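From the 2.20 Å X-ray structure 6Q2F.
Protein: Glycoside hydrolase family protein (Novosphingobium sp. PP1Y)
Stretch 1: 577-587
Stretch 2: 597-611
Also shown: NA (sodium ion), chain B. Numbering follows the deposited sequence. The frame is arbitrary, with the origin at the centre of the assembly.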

# COMPACT_ATOMS: atom_id res chain seq x y z
N ASP A 577 26.33 1.80 1.84
CA ASP A 577 26.21 0.52 2.56
C ASP A 577 24.89 0.39 3.31
O ASP A 577 24.82 -0.31 4.32
N LEU A 578 23.85 1.05 2.82
CA LEU A 578 22.52 0.96 3.40
C LEU A 578 21.63 0.09 2.52
O LEU A 578 21.79 0.04 1.30
N LYS A 579 20.67 -0.59 3.15
CA LYS A 579 19.58 -1.25 2.44
C LYS A 579 18.36 -0.33 2.40
O LYS A 579 18.24 0.61 3.18
N VAL A 580 17.45 -0.63 1.48
CA VAL A 580 16.22 0.15 1.32
C VAL A 580 15.02 -0.76 1.55
O VAL A 580 14.86 -1.76 0.84
N TYR A 581 14.22 -0.42 2.56
CA TYR A 581 12.83 -0.87 2.66
C TYR A 581 11.97 0.06 1.82
O TYR A 581 11.99 1.28 2.02
N GLY A 582 11.19 -0.49 0.90
CA GLY A 582 10.52 0.38 -0.05
C GLY A 582 9.04 0.09 -0.19
O GLY A 582 8.64 -0.93 -0.76
N GLU A 583 8.22 1.01 0.31
CA GLU A 583 6.79 0.96 0.06
C GLU A 583 6.51 1.68 -1.25
O GLU A 583 7.40 2.28 -1.85
N ALA A 584 5.26 1.64 -1.68
CA ALA A 584 4.88 2.31 -2.91
C ALA A 584 3.63 3.14 -2.73
O ALA A 584 3.61 4.08 -1.94
N LEU A 585 2.59 2.87 -3.52
CA LEU A 585 1.30 3.57 -3.45
C LEU A 585 0.45 3.25 -2.24
O LEU A 585 -0.06 4.13 -1.62
N GLU A 586 0.34 1.97 -1.94
CA GLU A 586 -0.38 1.44 -0.78
C GLU A 586 -1.90 1.57 -0.90
O GLU A 586 -2.61 0.57 -0.79
N ASP A 587 -2.39 2.79 -1.14
CA ASP A 587 -3.81 3.12 -1.00
C ASP A 587 -4.33 3.68 -2.32
O ASP A 587 -4.10 4.86 -2.64
N ALA A 597 7.14 -1.53 -10.18
CA ALA A 597 8.36 -0.86 -10.64
C ALA A 597 8.93 0.01 -9.53
O ALA A 597 10.14 0.04 -9.30
N MSE A 598 8.06 0.68 -8.80
CA MSE A 598 8.47 1.58 -7.72
C MSE A 598 9.24 0.85 -6.62
O MSE A 598 10.01 1.46 -5.89
N ARG A 599 9.06 -0.47 -6.52
CA ARG A 599 9.72 -1.24 -5.48
C ARG A 599 10.80 -2.17 -6.01
O ARG A 599 11.48 -2.83 -5.21
N SER A 600 11.01 -2.21 -7.32
CA SER A 600 11.87 -3.20 -7.94
C SER A 600 13.35 -2.99 -7.62
O SER A 600 14.15 -3.92 -7.73
N HIS A 601 13.72 -1.77 -7.25
CA HIS A 601 15.10 -1.42 -6.91
C HIS A 601 15.40 -1.56 -5.43
O HIS A 601 16.57 -1.52 -5.05
N ALA A 602 14.37 -1.69 -4.61
CA ALA A 602 14.58 -1.72 -3.17
C ALA A 602 15.08 -3.10 -2.75
O ALA A 602 14.83 -4.10 -3.42
N ASP A 603 15.83 -3.13 -1.66
CA ASP A 603 16.29 -4.40 -1.11
C ASP A 603 15.14 -5.18 -0.49
O ASP A 603 15.14 -6.42 -0.53
N ILE A 604 14.19 -4.47 0.10
CA ILE A 604 13.06 -5.13 0.75
C ILE A 604 11.77 -4.44 0.30
O ILE A 604 11.40 -3.39 0.85
N PRO A 605 11.09 -4.98 -0.70
CA PRO A 605 9.77 -4.46 -1.07
C PRO A 605 8.84 -4.55 0.12
O PRO A 605 8.88 -5.51 0.88
N MSE A 606 8.03 -3.52 0.30
CA MSE A 606 7.26 -3.36 1.50
C MSE A 606 5.85 -2.89 1.19
O MSE A 606 5.61 -2.10 0.28
N ALA A 607 4.91 -3.41 1.97
CA ALA A 607 3.50 -3.07 1.85
C ALA A 607 2.97 -2.79 3.25
O ALA A 607 3.74 -2.53 4.19
N ALA A 608 1.65 -2.82 3.41
CA ALA A 608 1.01 -2.51 4.68
C ALA A 608 -0.24 -3.38 4.85
O ALA A 608 -0.83 -3.84 3.87
N LEU A 609 -0.64 -3.60 6.10
CA LEU A 609 -1.94 -4.20 6.40
C LEU A 609 -2.48 -3.63 7.69
O LEU A 609 -1.79 -3.66 8.71
N TRP A 610 -3.71 -3.12 7.64
CA TRP A 610 -4.39 -2.60 8.82
C TRP A 610 -5.24 -3.70 9.46
O TRP A 610 -5.70 -4.63 8.80
N THR A 611 -5.43 -3.59 10.78
CA THR A 611 -6.40 -4.45 11.43
C THR A 611 -7.79 -4.16 10.88
O THR A 611 -8.08 -3.07 10.37

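Residues 579-582 and the strand 604-610 run side by side in parallel, their axes approaching to 4.6 Å, and the side chains pack around a short ladder of backbone hydrogen bonds. Ile604 N donates to Val580 O, Gly582 N to Ile604 O and Met606 N to Gly582 O, each at 2.9 Å. Asp603 extends this ladder with its side chain: in the m rotamer (chi2 86°) its carboxylate reaches back along the neighbouring strand, and OD1 accepts a hydrogen bond from Val580 N at 2.9 Å. Lys579 also starts toward the second stretch, but its m, t, t, p chain leads the amino group away.

Tyr581 and Ile604 form a bridged pair on the same face of the sheet. Both have chi1 in the m well, and with chi2 t Ile604 extends its CD1 over one face of the tyrosine ring, 3.6 Å from the centroid and 22° off the ring normal, a CH-pi contact. Met606, a selenomethionine in an extended t, t, t conformation, brings SE to 4.0 Å from Tyr581 CB and lies oblique to the ring.

Gly582 has no side chain, and the space is needed: an ideal CB would lie 2.9 Å from Ala602 CB, a clash. Ala602 CB also packs 4.1 Å from CG1 of Val580, whose chi1 is t.

Arg599 points toward the first stretch with chi1 to chi3 m, t, m. This path carries CD to 3.1 Å from Gly582 O and lays the guanidinium so that Ala584 CB covers one face, 3.7 Å from NE. NH1 donates to Met606 O at 2.9 Å. Beside it, selenomethionine Met598 (m, t, p) turns its CE toward two apolar side chains, 3.9 Å from Ala584 CB and 3.5 Å from Leu585 CD2; Leu585 is m, t. Water 1 links the backbones here, donating to Glu583 O and Met598 O, both at 2.9 Å.

Two buried glutamates meet at the sodium ion, a cation suited to carboxylate oxygens. Glu583 (m, t) supplies OE1 and Glu586 (t, t) supplies OE2, each 2.4 Å from NA; three ligands come from elsewhere in the structure. The Glu583 chain also packs against Met606, CG to CG 3.7 Å, while Glu586 OE2 lies 3.5 Å from Ala608 CB. The other Glu586 oxygen, OE1, accepts from water 2 at 2.6 Å, and that water accepts from Trp610 NE1 at 2.9 Å, bridging a 4.3 Å gap between OE1 and NE1.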

# COMPACT_ATOMS: atom_id res chain seq x y z
CB ASP A 577 27.38 0.31 3.53
CG ASP A 577 28.71 0.30 2.84
OD1 ASP A 577 28.83 -0.35 1.79
OD2 ASP A 577 29.65 0.93 3.37
CB LEU A 578 21.90 2.35 3.54
CG LEU A 578 22.62 3.34 4.48
CD1 LEU A 578 22.09 4.77 4.30
CD2 LEU A 578 22.42 2.91 5.93
CB LYS A 579 19.22 -2.58 3.10
CG LYS A 579 20.36 -3.54 3.26
CD LYS A 579 19.92 -4.79 4.01
CE LYS A 579 21.12 -5.59 4.54
NZ LYS A 579 21.73 -4.98 5.77
CB VAL A 580 16.14 0.80 -0.06
CG1 VAL A 580 14.87 1.66 -0.18
CG2 VAL A 580 17.35 1.63 -0.28
CB TYR A 581 12.35 -0.83 4.11
CG TYR A 581 12.92 -1.89 5.00
CD1 TYR A 581 14.16 -1.74 5.58
CD2 TYR A 581 12.17 -3.03 5.31
CE1 TYR A 581 14.67 -2.72 6.41
CE2 TYR A 581 12.65 -3.98 6.15
CZ TYR A 581 13.89 -3.84 6.70
OH TYR A 581 14.36 -4.82 7.52
CB GLU A 583 6.01 1.60 1.21
CG GLU A 583 6.12 0.88 2.52
CD GLU A 583 5.11 1.39 3.57
OE1 GLU A 583 4.41 2.39 3.31
OE2 GLU A 583 5.04 0.78 4.65
CB ALA A 584 4.72 1.28 -4.04
CB LEU A 585 0.50 3.43 -4.75
CG LEU A 585 1.24 3.73 -6.04
CD1 LEU A 585 0.40 3.42 -7.25
CD2 LEU A 585 1.71 5.14 -6.08
CB GLU A 586 0.07 2.10 0.54
CG GLU A 586 -0.64 1.51 1.77
CD GLU A 586 -0.20 2.13 3.09
OE1 GLU A 586 -1.10 2.58 3.82
OE2 GLU A 586 1.01 2.15 3.39
CB ASP A 587 -4.00 4.11 0.16
CG ASP A 587 -5.46 4.37 0.49
OD1 ASP A 587 -6.35 3.71 -0.09
OD2 ASP A 587 -5.72 5.24 1.35
CB ALA A 597 8.05 -0.03 -11.89
CB MSE A 598 7.25 2.27 -7.13
CG MSE A 598 6.65 3.32 -8.05
SE MSE A 598 4.80 3.65 -7.55
CE MSE A 598 5.21 4.68 -5.91
CB ARG A 599 8.68 -2.02 -4.67
CG ARG A 599 7.79 -1.16 -3.80
CD ARG A 599 6.72 -1.95 -2.98
NE ARG A 599 5.60 -2.33 -3.83
CZ ARG A 599 4.38 -2.59 -3.40
NH1 ARG A 599 4.09 -2.54 -2.11
NH2 ARG A 599 3.44 -2.91 -4.27
CB SER A 600 11.66 -3.17 -9.46
OG SER A 600 12.01 -1.88 -9.96
CB HIS A 601 15.40 0.02 -7.35
CG HIS A 601 15.01 0.32 -8.76
ND1 HIS A 601 15.68 -0.21 -9.84
CD2 HIS A 601 14.04 1.12 -9.27
CE1 HIS A 601 15.13 0.24 -10.96
NE2 HIS A 601 14.13 1.04 -10.63
CB ALA A 602 13.29 -1.39 -2.42
CB ASP A 603 17.36 -4.15 -0.05
CG ASP A 603 18.56 -3.47 -0.63
OD1 ASP A 603 18.55 -2.23 -0.69
OD2 ASP A 603 19.50 -4.19 -1.03
CB ILE A 604 13.23 -5.13 2.27
CG1 ILE A 604 14.57 -5.79 2.62
CG2 ILE A 604 12.12 -5.91 2.91
CD1 ILE A 604 15.05 -5.52 4.00
CB PRO A 605 9.33 -5.38 -2.22
CG PRO A 605 10.63 -5.91 -2.77
CD PRO A 605 11.49 -6.11 -1.56
CB MSE A 606 7.96 -2.35 2.44
CG MSE A 606 7.34 -2.32 3.82
SE MSE A 606 8.51 -1.32 4.99
CE MSE A 606 7.46 -1.37 6.64
CB ALA A 607 2.77 -4.21 1.13
CB ALA A 608 0.61 -1.02 4.79
CB LEU A 609 -1.88 -5.73 6.51
CG LEU A 609 -3.29 -6.21 6.95
CD1 LEU A 609 -4.32 -6.15 5.78
CD2 LEU A 609 -3.31 -7.59 7.63
CB TRP A 610 -5.29 -1.42 8.44
CG TRP A 610 -4.56 -0.14 8.15
CD1 TRP A 610 -3.37 0.00 7.52
CD2 TRP A 610 -4.99 1.17 8.49
NE1 TRP A 610 -3.02 1.32 7.45
CE2 TRP A 610 -4.01 2.06 8.04
CE3 TRP A 610 -6.12 1.69 9.14
CZ2 TRP A 610 -4.12 3.44 8.21
CZ3 TRP A 610 -6.22 3.05 9.31
CH2 TRP A 610 -5.23 3.92 8.84
CB THR A 611 -6.37 -4.24 12.94
OG1 THR A 611 -6.89 -2.94 13.24
CG2 THR A 611 -4.92 -4.36 13.45
NA NA B . 2.62 3.45 4.58
O HOH W 1 9.89 1.50 -3.03
O HOH W 2 -0.59 2.47 6.32